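Local coordinates for DUF1881 domain-containing protein (Neurospora crassa, PDB 5Z6D) that is of unknown detailed function but joins an Ig-like domain to a betagamma-crystallin domain whose calcium site is made inoperative by the interface between the two, at residues Asp89-Ser94 with Gly172-Val177; Ile93-Lys98 with Leu110-Arg115. The protein carries 1 engineered substitution. All blocks are in the same frame, centred on the assembly; numbering follows the deposited sequence.

Interaction 1: residues Asp89-Ser94 with Gly172-Val177; sequences DTRAIS and GEVDVV
R91 and I93 meet V174 across the two sheets of the Ig-like beta-sandwich, where the start of strand 91-99 faces strand 173-177, an outermost strand of the five-stranded sheet. R91 comes first along the chain. Its CB lies 4.0 Å from CG2 of V174, so the root of this long side chain packs as a hydrocarbon. The chain then bends at chi2 (-65°) and runs toward the turn at G172, which with E173 forms a G1 beta bulge opposite N168. The guanidinium meets the G172 carbonyl obliquely: NH2 to O is 4.1 Å, too long for a bond. The carboxylate of E173 is farther still, so any attraction to the arginine is probably weak, while W167 also packs against R91. A92 turns away from this interface, its carbonyl accepting a bond from the S194 hydroxyl. I93 points inward again, and its side chain crosses that of V174 at about a right angle beside F165. On the V174 side the valine is forked: with CG1 anti to its backbone N (chi1 173°), that methyl serves I93 and the other serves R91. R190 hydrogen-bonds the V174 carbonyl and forms a salt bridge with D175. The closest approach to I93 is CD1 of the isoleucine to CG1 of V174, at 4.0 Å.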
loop_
_atom_site.group_PDB
_atom_site.type_symbol
_atom_site.label_atom_id
_atom_site.label_comp_id
_atom_site.label_asym_id
_atom_site.label_seq_id
_atom_site.Cartn_x
_atom_site.Cartn_y
_atom_site.Cartn_z
ATOM N N ASP A 89 9.856 -4.405 -10.710
ATOM C CA ASP A 89 8.634 -5.106 -11.060
ATOM C C ASP A 89 7.950 -5.696 -9.831
ATOM O O ASP A 89 6.995 -6.464 -9.943
ATOM C CB ASP A 89 8.909 -6.197 -12.108
ATOM C CG ASP A 89 9.973 -7.191 -11.673
ATOM O OD1 ASP A 89 10.749 -6.898 -10.733
ATOM O OD2 ASP A 89 10.042 -8.272 -12.296
ATOM N N THR A 90 8.442 -5.326 -8.656
ATOM C CA THR A 90 7.738 -5.635 -7.417
ATOM C C THR A 90 6.540 -4.702 -7.295
ATOM O O THR A 90 6.626 -3.527 -7.653
ATOM C CB THR A 90 8.664 -5.501 -6.211
ATOM O OG1 THR A 90 9.631 -6.560 -6.249
ATOM C CG2 THR A 90 7.886 -5.573 -4.908
ATOM N N ARG A 91 5.422 -5.237 -6.809
ATOM C CA ARG A 91 4.150 -4.526 -6.812
ATOM C C ARG A 91 3.682 -4.090 -5.442
ATOM O O ARG A 91 3.652 -4.886 -4.501
ATOM C CB ARG A 91 3.062 -5.398 -7.424
ATOM C CG ARG A 91 3.260 -5.682 -8.894
ATOM C CD ARG A 91 3.162 -4.418 -9.696
ATOM N NE ARG A 91 3.190 -4.690 -11.130
ATOM C CZ ARG A 91 2.995 -3.765 -12.061
ATOM N NH1 ARG A 91 2.749 -2.512 -11.702
ATOM N NH2 ARG A 91 3.032 -4.094 -13.347
ATOM N N ALA A 92 3.282 -2.825 -5.347
ATOM C CA ALA A 92 2.547 -2.365 -4.178
ATOM C C ALA A 92 1.088 -2.742 -4.351
ATOM O O ALA A 92 0.436 -2.341 -5.308
ATOM C CB ALA A 92 2.701 -0.867 -3.991
ATOM N N ILE A 93 0.585 -3.541 -3.415
ATOM C CA ILE A 93 -0.813 -3.920 -3.401
ATOM C C ILE A 93 -1.571 -2.890 -2.585
ATOM O O ILE A 93 -1.235 -2.654 -1.404
ATOM C CB ILE A 93 -1.044 -5.323 -2.794
ATOM C CG1 ILE A 93 -0.145 -6.368 -3.460
ATOM C CG2 ILE A 93 -2.510 -5.739 -2.940
ATOM C CD1 ILE A 93 -0.227 -7.742 -2.777
ATOM N N SER A 94 -2.594 -2.304 -3.214
ATOM C CA SER A 94 -3.372 -1.239 -2.586
ATOM C C SER A 94 -4.882 -1.410 -2.759
ATOM O O SER A 94 -5.345 -1.897 -3.787
ATOM C CB SER A 94 -2.942 0.125 -3.129
ATOM O OG SER A 94 -3.199 0.224 -4.520
ATOM N N GLY A 172 1.215 -10.762 -15.565
ATOM C CA GLY A 172 2.232 -10.082 -14.784
ATOM C C GLY A 172 1.581 -9.161 -13.773
ATOM O O GLY A 172 2.013 -8.023 -13.582
ATOM N N GLU A 173 0.527 -9.653 -13.128
ATOM C CA GLU A 173 -0.264 -8.804 -12.225
ATOM C C GLU A 173 -0.437 -9.459 -10.870
ATOM O O GLU A 173 -0.112 -10.621 -10.707
ATOM C CB GLU A 173 -1.647 -8.512 -12.816
ATOM C CG GLU A 173 -1.683 -7.426 -13.873
ATOM C CD GLU A 173 -3.076 -7.214 -14.430
ATOM O OE1 GLU A 173 -3.884 -8.169 -14.393
ATOM O OE2 GLU A 173 -3.362 -6.092 -14.901
ATOM N N VAL A 174 -0.945 -8.711 -9.894
ATOM C CA VAL A 174 -1.435 -9.324 -8.665
ATOM C C VAL A 174 -2.928 -9.581 -8.816
ATOM O O VAL A 174 -3.665 -8.727 -9.314
ATOM C CB VAL A 174 -1.177 -8.432 -7.436
ATOM C CG1 VAL A 174 -1.857 -9.003 -6.181
ATOM C CG2 VAL A 174 0.315 -8.264 -7.209
ATOM N N ASP A 175 -3.374 -10.766 -8.403
ATOM C CA ASP A 175 -4.787 -11.107 -8.425
ATOM C C ASP A 175 -5.338 -11.258 -7.013
ATOM O O ASP A 175 -4.696 -11.861 -6.141
ATOM C CB ASP A 175 -5.033 -12.411 -9.175
ATOM C CG ASP A 175 -4.916 -12.261 -10.667
ATOM O OD1 ASP A 175 -4.528 -11.170 -11.129
ATOM O OD2 ASP A 175 -5.203 -13.250 -11.373
ATOM N N VAL A 176 -6.524 -10.703 -6.802
ATOM C CA VAL A 176 -7.328 -11.038 -5.641
ATOM C C VAL A 176 -8.160 -12.258 -5.997
ATOM O O VAL A 176 -8.907 -12.238 -6.973
ATOM C CB VAL A 176 -8.243 -9.874 -5.225
ATOM C CG1 VAL A 176 -9.289 -10.348 -4.235
ATOM C CG2 VAL A 176 -7.418 -8.731 -4.637
ATOM N N VAL A 177 -8.004 -13.328 -5.223
ATOM C CA VAL A 177 -8.820 -14.514 -5.396
ATOM C C VAL A 177 -9.934 -14.514 -4.359
ATOM O O VAL A 177 -9.676 -14.588 -3.157
ATOM C CB VAL A 177 -7.992 -15.792 -5.264
ATOM C CG1 VAL A 177 -8.863 -17.008 -5.552
ATOM C CG2 VAL A 177 -6.807 -15.738 -6.211
#

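Interaction 2: residues Ile93-Lys98 with Leu110-Arg115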
loop_
_atom_site.group_PDB
_atom_site.type_symbol
_atom_site.label_atom_id
_atom_site.label_comp_id
_atom_site.label_asym_id
_atom_site.label_seq_id
_atom_site.Cartn_x
_atom_site.Cartn_y
_atom_site.Cartn_z
ATOM N N ILE A 93 0.585 -3.541 -3.415
ATOM C CA ILE A 93 -0.813 -3.920 -3.401
ATOM C C ILE A 93 -1.571 -2.890 -2.585
ATOM O O ILE A 93 -1.235 -2.654 -1.404
ATOM C CB ILE A 93 -1.044 -5.323 -2.794
ATOM C CG1 ILE A 93 -0.145 -6.368 -3.460
ATOM C CG2 ILE A 93 -2.510 -5.739 -2.940
ATOM C CD1 ILE A 93 -0.227 -7.742 -2.777
ATOM N N SER A 94 -2.594 -2.304 -3.214
ATOM C CA SER A 94 -3.372 -1.239 -2.586
ATOM C C SER A 94 -4.882 -1.410 -2.759
ATOM O O SER A 94 -5.345 -1.897 -3.787
ATOM C CB SER A 94 -2.942 0.125 -3.129
ATOM O OG SER A 94 -3.199 0.224 -4.520
ATOM N N PHE A 95 -5.626 -1.022 -1.726
ATOM C CA PHE A 95 -7.094 -1.064 -1.700
ATOM C C PHE A 95 -7.700 0.324 -1.526
ATOM O O PHE A 95 -7.139 1.157 -0.794
ATOM C CB PHE A 95 -7.611 -1.892 -0.522
ATOM C CG PHE A 95 -7.551 -3.375 -0.695
ATOM C CD1 PHE A 95 -7.264 -3.970 -1.907
ATOM C CD2 PHE A 95 -7.883 -4.185 0.398
ATOM C CE1 PHE A 95 -7.239 -5.347 -2.021
ATOM C CE2 PHE A 95 -7.857 -5.560 0.293
ATOM C CZ PHE A 95 -7.549 -6.149 -0.910
ATOM N N LEU A 96 -8.861 0.551 -2.140
ATOM C CA LEU A 96 -9.719 1.690 -1.808
ATOM C C LEU A 96 -11.106 1.146 -1.443
ATOM O O LEU A 96 -11.696 0.386 -2.216
ATOM C CB LEU A 96 -9.795 2.679 -2.975
ATOM C CG LEU A 96 -10.502 4.014 -2.714
ATOM C CD1 LEU A 96 -9.714 4.832 -1.713
ATOM C CD2 LEU A 96 -10.674 4.773 -4.015
ATOM N N PHE A 97 -11.620 1.538 -0.277
ATOM C CA PHE A 97 -12.845 0.952 0.268
ATOM C C PHE A 97 -14.062 1.834 0.018
ATOM O O PHE A 97 -14.114 2.982 0.472
ATOM C CB PHE A 97 -12.677 0.691 1.765
ATOM C CG PHE A 97 -13.847 -0.022 2.407
ATOM C CD1 PHE A 97 -14.500 -1.054 1.754
ATOM C CD2 PHE A 97 -14.272 0.327 3.690
ATOM C CE1 PHE A 97 -15.573 -1.728 2.364
ATOM C CE2 PHE A 97 -15.353 -0.341 4.301
ATOM C CZ PHE A 97 -15.993 -1.376 3.636
ATOM N N LYS A 98 -15.029 1.279 -0.708
ATOM C CA LYS A 98 -16.254 1.989 -1.055
ATOM C C LYS A 98 -17.455 1.275 -0.487
ATOM O O LYS A 98 -17.387 0.096 -0.122
ATOM C CB LYS A 98 -16.406 2.130 -2.578
ATOM C CG LYS A 98 -15.297 2.949 -3.244
ATOM C CD LYS A 98 -15.179 4.334 -2.637
ATOM C CE LYS A 98 -14.162 5.192 -3.388
ATOM N NZ LYS A 98 -13.863 6.447 -2.637
ATOM N N LEU A 110 -12.896 -1.300 6.819
ATOM C CA LEU A 110 -12.277 -2.510 6.343
ATOM C C LEU A 110 -10.879 -2.570 6.963
ATOM O O LEU A 110 -10.001 -1.775 6.625
ATOM C CB LEU A 110 -12.216 -2.512 4.825
ATOM C CG LEU A 110 -11.435 -3.649 4.184
ATOM C CD1 LEU A 110 -12.135 -4.973 4.439
ATOM C CD2 LEU A 110 -11.315 -3.366 2.686
ATOM N N LYS A 111 -10.707 -3.469 7.923
ATOM C CA LYS A 111 -9.420 -3.693 8.550
ATOM C C LYS A 111 -8.707 -4.820 7.827
ATOM O O LYS A 111 -9.278 -5.901 7.630
ATOM C CB LYS A 111 -9.601 -4.040 10.035
ATOM C CG LYS A 111 -8.302 -4.277 10.790
ATOM C CD LYS A 111 -8.587 -4.739 12.222
ATOM C CE LYS A 111 -7.302 -5.026 12.971
ATOM N NZ LYS A 111 -7.536 -5.908 14.147
ATOM N N VAL A 112 -7.464 -4.563 7.429
ATOM C CA VAL A 112 -6.693 -5.525 6.677
ATOM C C VAL A 112 -5.418 -5.799 7.459
ATOM O O VAL A 112 -4.603 -4.900 7.643
ATOM C CB VAL A 112 -6.349 -4.993 5.264
ATOM C CG1 VAL A 112 -5.590 -6.038 4.486
ATOM C CG2 VAL A 112 -7.609 -4.603 4.507
ATOM N N ASP A 113 -5.268 -7.022 7.969
ATOM C CA ASP A 113 -4.150 -7.301 8.859
ATOM C C ASP A 113 -2.910 -7.712 8.089
ATOM O O ASP A 113 -2.472 -8.859 8.171
ATOM C CB ASP A 113 -4.516 -8.395 9.860
ATOM C CG ASP A 113 -5.177 -7.847 11.103
ATOM O OD1 ASP A 113 -5.158 -6.612 11.291
ATOM O OD2 ASP A 113 -5.703 -8.657 11.898
ATOM N N ALA A 114 -2.355 -6.777 7.326
ATOM C CA ALA A 114 -1.191 -7.063 6.506
ATOM C C ALA A 114 0.050 -7.265 7.361
ATOM O O ALA A 114 0.476 -6.360 8.079
ATOM C CB ALA A 114 -0.966 -5.942 5.526
ATOM N N ARG A 115 0.645 -8.447 7.274
ATOM C CA ARG A 115 1.732 -8.754 8.184
ATOM C C ARG A 115 3.053 -8.147 7.715
ATOM O O ARG A 115 3.953 -7.935 8.531
ATOM C CB ARG A 115 1.848 -10.266 8.371
ATOM C CG ARG A 115 0.623 -10.857 9.056
ATOM C CD ARG A 115 0.780 -12.341 9.339
ATOM N NE ARG A 115 1.630 -12.604 10.498
ATOM C CZ ARG A 115 1.645 -13.755 11.164
ATOM N NH1 ARG A 115 0.846 -14.748 10.795
ATOM N NH2 ARG A 115 2.454 -13.913 12.205
#
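In the buried core of the Ig-like beta-sandwich, F95 and F97 of strand 91-99 face L110 and V112 of strand 108-112 in the opposing sheet. The two short segments run nearly antiparallel, at 161°, with their axes 9.3 Å apart at closest, and what joins them is apolar side-chain packing between sheets. The backbones are nearer at one end: the CA atoms of F97 and L110 are 7.0 Å apart, those of F95 and V112 9.5 Å. At the near end a ring face does the work. In F97 a chi1 of -175° carries the ring toward strand 108-112, and chi2 turns one face onto L110, with CB of the leucine over the centre of that face. This is a CH-pi contact, 3.7 Å from L110 CB to the F97 centroid and only 12° off the ring normal. Backbone as well as side chain lies against the ring, since F97 CE2 comes within 3.6 Å of L110 N, while CD2 of L110 lies near CD1 of F97. Replacing F97 with an alanine would remove the ring that L110 CB rests on and is likely to open a gap between the sheets, leaving the leucine freer to turn. At the wider end F95 bridges the distance differently. Its ring touches F196 of its own sheet and V133, which also packs on V112, while V147 and V149 also touch L110 in the other sheet. The CD2 atom of F95 reaches both partners across the interface: L110 CD2 approaches it obliquely at 4.2 Å, and V112 CG2 meets the ring at its edge, near its plane, 4.1 Å from F95 CD2.

How the interactions relate
Both contacts start from strand 91-99 and reach the same five-stranded sheet, so one strand supplies packing to two separate strands of the opposing sheet. Interaction 1 uses its beginning and interaction 2 its later part, with I93 and S94 common to the two segments; their centres lie 13 Å apart. In chain order strand 91-99 is followed closely by 108-112 and much later by 173-177, which are separated in the sheet by strands 143-151 and 157-168. The contacts touch where V176 CG2 lies 4.3 Å from F95 CE1, making the packing continuous. Interaction 2 is fully buried and interaction 1 partly so; both lie away from the calcium-site residues in the betagamma-crystallin part.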